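Local coordinates for fiber protein (Human adenovirus 16, PDB 3CNC), which forms the receptor-binding knob of the trimeric adenovirus fiber, through which this species B virus probably attaches to CD46 on host cells, at residues Ser160-Leu174 with Ala186-Glu200. Sequence-based numbering, arbitrary orientation.
Sequences STNGTLFPLKVTVTL and AMNFSWSLNAEEAPE
Pro199 sets its CG over the centre of one face of the Phe166 ring, 3.7 Å from the centroid, a CH-pi contact. At the edge of that ring, in its plane, sit Ala195 CB and Ser160 OG. Phe166, on the first strand, packs in this way against the loop that follows the second strand of an antiparallel beta hairpin, strands 165-174 and 185-194, the two middle strands of a four-stranded sheet in the beta-sandwich of the fiber knob. Further along, Phe189 has Met187 CE in plane at its edge, while Val172 CG1 approaches off-centre, 4.3 Å from the centroid; the Phe213 ring of the other sheet meets Phe189 at a steep angle. Val170 and Trp191 run side by side on this same inward face, CG2 of the valine 3.8 Å from CD1 of the indole. With CG1 anti to the backbone N (chi1 -179°), Val170 turns CG2 to the indole. Six backbone hydrogen bonds, two each for the pairs Lys169-Ser192, Thr171-Ser190 and Thr173-Asn188, lock the register. These pairs put their side chains on the opposite, more polar face, where Thr171 CB packs 3.6 Å from Ser190 OG; Asn188 OD1 takes the backbone N-H of Leu92 on the neighbouring strand. Back at the Phe166 end, beyond Pro199, a carboxylate joins the two loops: Glu200, its chain bent at chi2 (-56°), crosses Thr161 at about a right angle, and Thr161 OG1 donates to Glu200 OE1 over 2.7 Å, meeting that oxygen from above the carboxylate plane, 47° out of it.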
ATOM      1  N   SER A 160       8.841  -3.410  20.765  1.00 64.91           N
ATOM      2  CA  SER A 160       9.813  -3.522  21.850  1.00 64.91           C
ATOM      3  C   SER A 160       9.712  -4.836  22.607  1.00 64.91           C
ATOM      4  O   SER A 160       8.754  -5.600  22.441  1.00 64.91           O
ATOM      5  CB  SER A 160       9.670  -2.361  22.838  1.00 61.75           C
ATOM      6  OG  SER A 160       8.593  -2.580  23.724  1.00 61.75           O
ATOM      7  N   THR A 161      10.709  -5.082  23.450  1.00 62.88           N
ATOM      8  CA  THR A 161      10.779  -6.303  24.242  1.00 62.88           C
ATOM      9  C   THR A 161       9.514  -6.586  25.055  1.00 62.88           C
ATOM     10  O   THR A 161       9.087  -7.732  25.147  1.00 62.88           O
ATOM     11  CB  THR A 161      12.004  -6.275  25.183  1.00 75.05           C
ATOM     12  OG1 THR A 161      13.200  -6.197  24.398  1.00 75.05           O
ATOM     13  CG2 THR A 161      12.061  -7.541  26.034  1.00 75.05           C
ATOM     14  N   ASN A 162       8.903  -5.553  25.628  1.00 69.52           N
ATOM     15  CA  ASN A 162       7.697  -5.767  26.424  1.00 69.52           C
ATOM     16  C   ASN A 162       6.442  -5.878  25.566  1.00 69.52           C
ATOM     17  O   ASN A 162       5.345  -6.070  26.089  1.00 69.52           O
ATOM     18  CB  ASN A 162       7.516  -4.646  27.448  1.00 91.82           C
ATOM     19  CG  ASN A 162       7.057  -3.348  26.823  1.00 91.82           C
ATOM     20  OD1 ASN A 162       6.849  -2.357  27.519  1.00 91.82           O
ATOM     21  ND2 ASN A 162       6.895  -3.344  25.506  1.00 91.82           N
ATOM     22  N   GLY A 163       6.601  -5.730  24.253  1.00 67.54           N
ATOM     23  CA  GLY A 163       5.461  -5.848  23.359  1.00 67.54           C
ATOM     24  C   GLY A 163       4.793  -4.568  22.887  1.00 67.54           C
ATOM     25  O   GLY A 163       3.779  -4.629  22.197  1.00 67.54           O
ATOM     26  N   THR A 164       5.340  -3.412  23.244  1.00 61.15           N
ATOM     27  CA  THR A 164       4.745  -2.148  22.820  1.00 61.15           C
ATOM     28  C   THR A 164       5.184  -1.752  21.409  1.00 61.15           C
ATOM     29  O   THR A 164       6.331  -1.967  21.014  1.00 61.15           O
ATOM     30  CB  THR A 164       5.086  -0.997  23.797  1.00 93.07           C
ATOM     31  OG1 THR A 164       6.496  -0.983  24.046  1.00 93.07           O
ATOM     32  CG2 THR A 164       4.336  -1.169  25.115  1.00 93.07           C
ATOM     33  N   LEU A 165       4.254  -1.175  20.654  1.00 71.89           N
ATOM     34  CA  LEU A 165       4.524  -0.756  19.286  1.00 71.89           C
ATOM     35  C   LEU A 165       4.888   0.717  19.183  1.00 71.89           C
ATOM     36  O   LEU A 165       4.083   1.595  19.509  1.00 71.89           O
ATOM     37  CB  LEU A 165       3.305  -1.021  18.403  1.00 68.05           C
ATOM     38  CG  LEU A 165       2.909  -2.476  18.176  1.00 68.05           C
ATOM     39  CD1 LEU A 165       1.612  -2.512  17.365  1.00 68.05           C
ATOM     40  CD2 LEU A 165       4.026  -3.212  17.448  1.00 68.05           C
ATOM     41  N   PHE A 166       6.105   0.987  18.727  1.00 57.13           N
ATOM     42  CA  PHE A 166       6.540   2.362  18.556  1.00 57.13           C
ATOM     43  C   PHE A 166       6.451   2.720  17.078  1.00 57.13           C
ATOM     44  O   PHE A 166       7.045   2.058  16.229  1.00 57.13           O
ATOM     45  CB  PHE A 166       7.973   2.548  19.058  1.00 73.02           C
ATOM     46  CG  PHE A 166       8.112   2.428  20.548  1.00 73.02           C
ATOM     47  CD1 PHE A 166       8.071   1.182  21.168  1.00 73.02           C
ATOM     48  CD2 PHE A 166       8.269   3.565  21.337  1.00 73.02           C
ATOM     49  CE1 PHE A 166       8.186   1.065  22.551  1.00 73.02           C
ATOM     50  CE2 PHE A 166       8.385   3.462  22.726  1.00 73.02           C
ATOM     51  CZ  PHE A 166       8.343   2.204  23.334  1.00 73.02           C
ATOM     52  N   PRO A 167       5.684   3.764  16.751  1.00 61.25           N
ATOM     53  CA  PRO A 167       5.520   4.205  15.365  1.00 61.25           C
ATOM     54  C   PRO A 167       6.797   4.834  14.803  1.00 61.25           C
ATOM     55  O   PRO A 167       7.448   5.635  15.472  1.00 61.25           O
ATOM     56  CB  PRO A 167       4.383   5.211  15.466  1.00 68.00           C
ATOM     57  CG  PRO A 167       4.642   5.842  16.808  1.00 68.00           C
ATOM     58  CD  PRO A 167       4.916   4.626  17.669  1.00 68.00           C
ATOM     59  N   LEU A 168       7.148   4.454  13.580  1.00 55.07           N
ATOM     60  CA  LEU A 168       8.327   4.986  12.909  1.00 55.07           C
ATOM     61  C   LEU A 168       7.879   5.752  11.665  1.00 55.07           C
ATOM     62  O   LEU A 168       7.254   5.190  10.768  1.00 55.07           O
ATOM     63  CB  LEU A 168       9.267   3.849  12.491  1.00 47.96           C
ATOM     64  CG  LEU A 168       9.787   2.909  13.583  1.00 47.96           C
ATOM     65  CD1 LEU A 168      10.478   1.733  12.929  1.00 47.96           C
ATOM     66  CD2 LEU A 168      10.762   3.647  14.517  1.00 47.96           C
ATOM     67  N   LYS A 169       8.188   7.041  11.622  1.00 61.43           N
ATOM     68  CA  LYS A 169       7.832   7.864  10.478  1.00 61.43           C
ATOM     69  C   LYS A 169       8.868   7.617   9.391  1.00 61.43           C
ATOM     70  O   LYS A 169      10.073   7.781   9.604  1.00 61.43           O
ATOM     71  CB  LYS A 169       7.776   9.337  10.887  1.00 90.52           C
ATOM     72  CG  LYS A 169       6.639   9.608  11.868  1.00 90.52           C
ATOM     73  CD  LYS A 169       6.592  11.044  12.367  1.00 90.52           C
ATOM     74  CE  LYS A 169       5.412  11.234  13.320  1.00 90.52           C
ATOM     75  NZ  LYS A 169       5.386  12.589  13.935  1.00 90.52           N
ATOM     76  N   VAL A 170       8.373   7.200   8.230  1.00 54.53           N
ATOM     77  CA  VAL A 170       9.206   6.867   7.089  1.00 54.53           C
ATOM     78  C   VAL A 170       9.150   7.912   5.992  1.00 54.53           C
ATOM     79  O   VAL A 170       8.069   8.364   5.618  1.00 54.53           O
ATOM     80  CB  VAL A 170       8.746   5.541   6.474  1.00 47.25           C
ATOM     81  CG1 VAL A 170       9.633   5.179   5.300  1.00 47.25           C
ATOM     82  CG2 VAL A 170       8.736   4.456   7.537  1.00 47.25           C
ATOM     83  N   THR A 171      10.312   8.287   5.467  1.00 49.46           N
ATOM     84  CA  THR A 171      10.365   9.262   4.381  1.00 49.46           C
ATOM     85  C   THR A 171      11.178   8.666   3.259  1.00 49.46           C
ATOM     86  O   THR A 171      12.290   8.200   3.485  1.00 49.46           O
ATOM     87  CB  THR A 171      11.062  10.572   4.771  1.00 47.64           C
ATOM     88  OG1 THR A 171      10.406  11.152   5.896  1.00 47.64           O
ATOM     89  CG2 THR A 171      11.005  11.560   3.610  1.00 47.64           C
ATOM     90  N   VAL A 172      10.622   8.664   2.053  1.00 51.29           N
ATOM     91  CA  VAL A 172      11.344   8.137   0.914  1.00 51.29           C
ATOM     92  C   VAL A 172      11.631   9.304  -0.003  1.00 51.29           C
ATOM     93  O   VAL A 172      10.742  10.091  -0.305  1.00 51.29           O
ATOM     94  CB  VAL A 172      10.519   7.093   0.133  1.00 40.10           C
ATOM     95  CG1 VAL A 172      11.382   6.437  -0.916  1.00 40.10           C
ATOM     96  CG2 VAL A 172       9.957   6.063   1.073  1.00 40.10           C
ATOM     97  N   THR A 173      12.879   9.440  -0.427  1.00 45.67           N
ATOM     98  CA  THR A 173      13.231  10.516  -1.335  1.00 45.67           C
ATOM     99  C   THR A 173      13.624   9.883  -2.659  1.00 45.67           C
ATOM    100  O   THR A 173      14.450   8.973  -2.688  1.00 45.67           O
ATOM    101  CB  THR A 173      14.414  11.347  -0.810  1.00 48.09           C
ATOM    102  OG1 THR A 173      14.143  11.772   0.532  1.00 48.09           O
ATOM    103  CG2 THR A 173      14.621  12.581  -1.697  1.00 48.09           C
ATOM    104  N   LEU A 174      13.022  10.346  -3.751  1.00 42.62           N
ATOM    105  CA  LEU A 174      13.341   9.796  -5.067  1.00 42.62           C
ATOM    106  C   LEU A 174      14.079  10.843  -5.917  1.00 42.62           C
ATOM    107  O   LEU A 174      13.618  11.976  -6.038  1.00 42.62           O
ATOM    108  CB  LEU A 174      12.057   9.347  -5.778  1.00 44.91           C
ATOM    109  CG  LEU A 174      11.129   8.362  -5.038  1.00 44.91           C
ATOM    110  CD1 LEU A 174       9.849   8.153  -5.823  1.00 44.91           C
ATOM    111  CD2 LEU A 174      11.828   7.037  -4.836  1.00 44.91           C
ATOM    112  N   ALA A 186      18.473   8.143  -7.557  1.00 47.57           N
ATOM    113  CA  ALA A 186      18.616   8.117  -6.113  1.00 47.57           C
ATOM    114  C   ALA A 186      17.329   7.666  -5.456  1.00 47.57           C
ATOM    115  O   ALA A 186      16.233   7.979  -5.929  1.00 47.57           O
ATOM    116  CB  ALA A 186      19.012   9.509  -5.578  1.00 28.22           C
ATOM    117  N   MET A 187      17.476   6.946  -4.350  1.00 50.14           N
ATOM    118  CA  MET A 187      16.340   6.458  -3.576  1.00 50.14           C
ATOM    119  C   MET A 187      16.768   6.414  -2.112  1.00 50.14           C
ATOM    120  O   MET A 187      17.555   5.562  -1.723  1.00 50.14           O
ATOM    121  CB  MET A 187      15.939   5.065  -4.065  1.00 57.73           C
ATOM    122  CG  MET A 187      14.672   4.519  -3.426  1.00 57.73           C
ATOM    123  SD  MET A 187      14.032   3.092  -4.340  1.00 57.73           S
ATOM    124  CE  MET A 187      14.733   1.791  -3.472  1.00 57.73           C
ATOM    125  N   ASN A 188      16.262   7.334  -1.302  1.00 58.99           N
ATOM    126  CA  ASN A 188      16.636   7.369   0.108  1.00 58.99           C
ATOM    127  C   ASN A 188      15.490   7.074   1.052  1.00 58.99           C
ATOM    128  O   ASN A 188      14.356   7.506   0.833  1.00 58.99           O
ATOM    129  CB  ASN A 188      17.235   8.730   0.480  1.00 52.81           C
ATOM    130  CG  ASN A 188      18.464   9.052  -0.329  1.00 52.81           C
ATOM    131  OD1 ASN A 188      19.079   8.163  -0.914  1.00 52.81           O
ATOM    132  ND2 ASN A 188      18.841  10.323  -0.361  1.00 52.81           N
ATOM    133  N   PHE A 189      15.796   6.328   2.104  1.00 52.46           N
ATOM    134  CA  PHE A 189      14.801   5.993   3.101  1.00 52.46           C
ATOM    135  C   PHE A 189      15.326   6.432   4.454  1.00 52.46           C
ATOM    136  O   PHE A 189      16.530   6.352   4.717  1.00 52.46           O
ATOM    137  CB  PHE A 189      14.558   4.486   3.162  1.00 42.81           C
ATOM    138  CG  PHE A 189      14.161   3.875   1.862  1.00 42.81           C
ATOM    139  CD1 PHE A 189      15.121   3.527   0.926  1.00 42.81           C
ATOM    140  CD2 PHE A 189      12.820   3.625   1.583  1.00 42.81           C
ATOM    141  CE1 PHE A 189      14.759   2.930  -0.278  1.00 42.81           C
ATOM    142  CE2 PHE A 189      12.436   3.026   0.380  1.00 42.81           C
ATOM    143  CZ  PHE A 189      13.402   2.677  -0.554  1.00 42.81           C
ATOM    144  N   SER A 190      14.426   6.914   5.296  1.00 50.03           N
ATOM    145  CA  SER A 190      14.783   7.305   6.647  1.00 50.03           C
ATOM    146  C   SER A 190      13.600   6.961   7.552  1.00 50.03           C
ATOM    147  O   SER A 190      12.445   7.191   7.189  1.00 50.03           O
ATOM    148  CB  SER A 190      15.125   8.806   6.746  1.00 63.61           C
ATOM    149  OG  SER A 190      13.996   9.639   6.583  1.00 63.61           O
ATOM    150  N   TRP A 191      13.906   6.372   8.704  1.00 56.41           N
ATOM    151  CA  TRP A 191      12.908   5.991   9.698  1.00 56.41           C
ATOM    152  C   TRP A 191      13.121   6.915  10.877  1.00 56.41           C
ATOM    153  O   TRP A 191      14.254   7.129  11.297  1.00 56.41           O
ATOM    154  CB  TRP A 191      13.128   4.555  10.168  1.00 45.95           C
ATOM    155  CG  TRP A 191      12.868   3.514   9.139  1.00 45.95           C
ATOM    156  CD1 TRP A 191      11.789   2.689   9.071  1.00 45.95           C
ATOM    157  CD2 TRP A 191      13.745   3.124   8.074  1.00 45.95           C
ATOM    158  NE1 TRP A 191      11.940   1.797   8.039  1.00 45.95           N
ATOM    159  CE2 TRP A 191      13.130   2.039   7.408  1.00 45.95           C
ATOM    160  CE3 TRP A 191      14.991   3.582   7.620  1.00 45.95           C
ATOM    161  CZ2 TRP A 191      13.719   1.397   6.308  1.00 45.95           C
ATOM    162  CZ3 TRP A 191      15.583   2.943   6.520  1.00 45.95           C
ATOM    163  CH2 TRP A 191      14.943   1.861   5.879  1.00 45.95           C
ATOM    164  N   SER A 192      12.043   7.452  11.425  1.00 63.76           N
ATOM    165  CA  SER A 192      12.188   8.361  12.547  1.00 63.76           C
ATOM    166  C   SER A 192      11.444   7.933  13.802  1.00 63.76           C
ATOM    167  O   SER A 192      10.228   7.734  13.785  1.00 63.76           O
ATOM    168  CB  SER A 192      11.730   9.758  12.132  1.00 71.45           C
ATOM    169  OG  SER A 192      11.825  10.657  13.215  1.00 71.45           O
ATOM    170  N   LEU A 193      12.195   7.793  14.889  1.00 63.75           N
ATOM    171  CA  LEU A 193      11.639   7.422  16.182  1.00 63.75           C
ATOM    172  C   LEU A 193      11.657   8.663  17.054  1.00 63.75           C
ATOM    173  O   LEU A 193      12.724   9.194  17.348  1.00 63.75           O
ATOM    174  CB  LEU A 193      12.491   6.340  16.848  1.00 58.08           C
ATOM    175  CG  LEU A 193      12.120   6.005  18.301  1.00 58.08           C
ATOM    176  CD1 LEU A 193      10.716   5.415  18.352  1.00 58.08           C
ATOM    177  CD2 LEU A 193      13.138   5.021  18.893  1.00 58.08           C
ATOM    178  N   ASN A 194      10.483   9.135  17.452  1.00 63.23           N
ATOM    179  CA  ASN A 194      10.379  10.311  18.305  1.00 63.23           C
ATOM    180  C   ASN A 194       9.342  10.047  19.400  1.00 63.23           C
ATOM    181  O   ASN A 194       8.205  10.519  19.333  1.00 63.23           O
ATOM    182  CB  ASN A 194       9.972  11.529  17.477  1.00 70.93           C
ATOM    183  CG  ASN A 194       9.936  12.808  18.301  1.00 70.93           C
ATOM    184  OD1 ASN A 194      10.911  13.150  18.974  1.00 70.93           O
ATOM    185  ND2 ASN A 194       8.812  13.520  18.250  1.00 70.93           N
ATOM    186  N   ALA A 195       9.743   9.298  20.420  1.00 79.41           N
ATOM    187  CA  ALA A 195       8.826   8.950  21.492  1.00 79.41           C
ATOM    188  C   ALA A 195       9.138   9.570  22.849  1.00 79.41           C
ATOM    189  O   ALA A 195      10.170  10.213  23.041  1.00 79.41           O
ATOM    190  CB  ALA A 195       8.763   7.448  21.619  1.00 44.69           C
ATOM    191  N   GLU A 196       8.213   9.366  23.784  1.00 86.97           N
ATOM    192  CA  GLU A 196       8.340   9.871  25.145  1.00 86.97           C
ATOM    193  C   GLU A 196       9.598   9.314  25.789  1.00 86.97           C
ATOM    194  O   GLU A 196      10.466  10.062  26.242  1.00 86.97           O
ATOM    195  CB  GLU A 196       7.124   9.454  25.975  1.00125.20           C
ATOM    196  CG  GLU A 196       5.832  10.143  25.579  1.00125.20           C
ATOM    197  CD  GLU A 196       5.763  11.576  26.069  1.00125.20           C
ATOM    198  OE1 GLU A 196       6.705  12.352  25.790  1.00125.20           O
ATOM    199  OE2 GLU A 196       4.764  11.930  26.732  1.00125.20           O
ATOM    200  N   GLU A 197       9.691   7.991  25.826  1.00 80.36           N
ATOM    201  CA  GLU A 197      10.846   7.340  26.423  1.00 80.36           C
ATOM    202  C   GLU A 197      11.385   6.220  25.552  1.00 80.36           C
ATOM    203  O   GLU A 197      10.646   5.605  24.784  1.00 80.36           O
ATOM    204  CB  GLU A 197      10.478   6.813  27.808  1.00130.16           C
ATOM    205  CG  GLU A 197       9.140   6.109  27.861  1.00130.16           C
ATOM    206  CD  GLU A 197       8.600   6.014  29.274  1.00130.16           C
ATOM    207  OE1 GLU A 197       9.262   5.383  30.126  1.00130.16           O
ATOM    208  OE2 GLU A 197       7.514   6.578  29.533  1.00130.16           O
ATOM    209  N   ALA A 198      12.684   5.973  25.673  1.00 67.26           N
ATOM    210  CA  ALA A 198      13.348   4.938  24.898  1.00 67.26           C
ATOM    211  C   ALA A 198      12.567   3.635  24.907  1.00 67.26           C
ATOM    212  O   ALA A 198      11.990   3.251  25.923  1.00 67.26           O
ATOM    213  CB  ALA A 198      14.752   4.698  25.436  1.00 48.28           C
ATOM    214  N   PRO A 199      12.514   2.956  23.750  1.00 75.58           N
ATOM    215  CA  PRO A 199      11.814   1.680  23.573  1.00 75.58           C
ATOM    216  C   PRO A 199      12.485   0.544  24.346  1.00 75.58           C
ATOM    217  O   PRO A 199      11.808  -0.295  24.935  1.00 75.58           O
ATOM    218  CB  PRO A 199      11.878   1.461  22.063  1.00 66.79           C
ATOM    219  CG  PRO A 199      11.833   2.852  21.533  1.00 66.79           C
ATOM    220  CD  PRO A 199      12.816   3.558  22.439  1.00 66.79           C
ATOM    221  N   GLU A 200      13.814   0.521  24.331  1.00 71.36           N
ATOM    222  CA  GLU A 200      14.563  -0.522  25.025  1.00 71.36           C
ATOM    223  C   GLU A 200      15.514   0.013  26.102  1.00 71.36           C
ATOM    224  O   GLU A 200      15.639   1.223  26.307  1.00 71.36           O
ATOM    225  CB  GLU A 200      15.380  -1.358  24.032  1.00 70.22           C
ATOM    226  CG  GLU A 200      14.584  -2.080  22.942  1.00 70.22           C
ATOM    227  CD  GLU A 200      13.491  -2.993  23.480  1.00 70.22           C
ATOM    228  OE1 GLU A 200      13.628  -3.533  24.599  1.00 70.22           O
ATOM    229  OE2 GLU A 200      12.490  -3.181  22.761  1.00 70.22           O
TER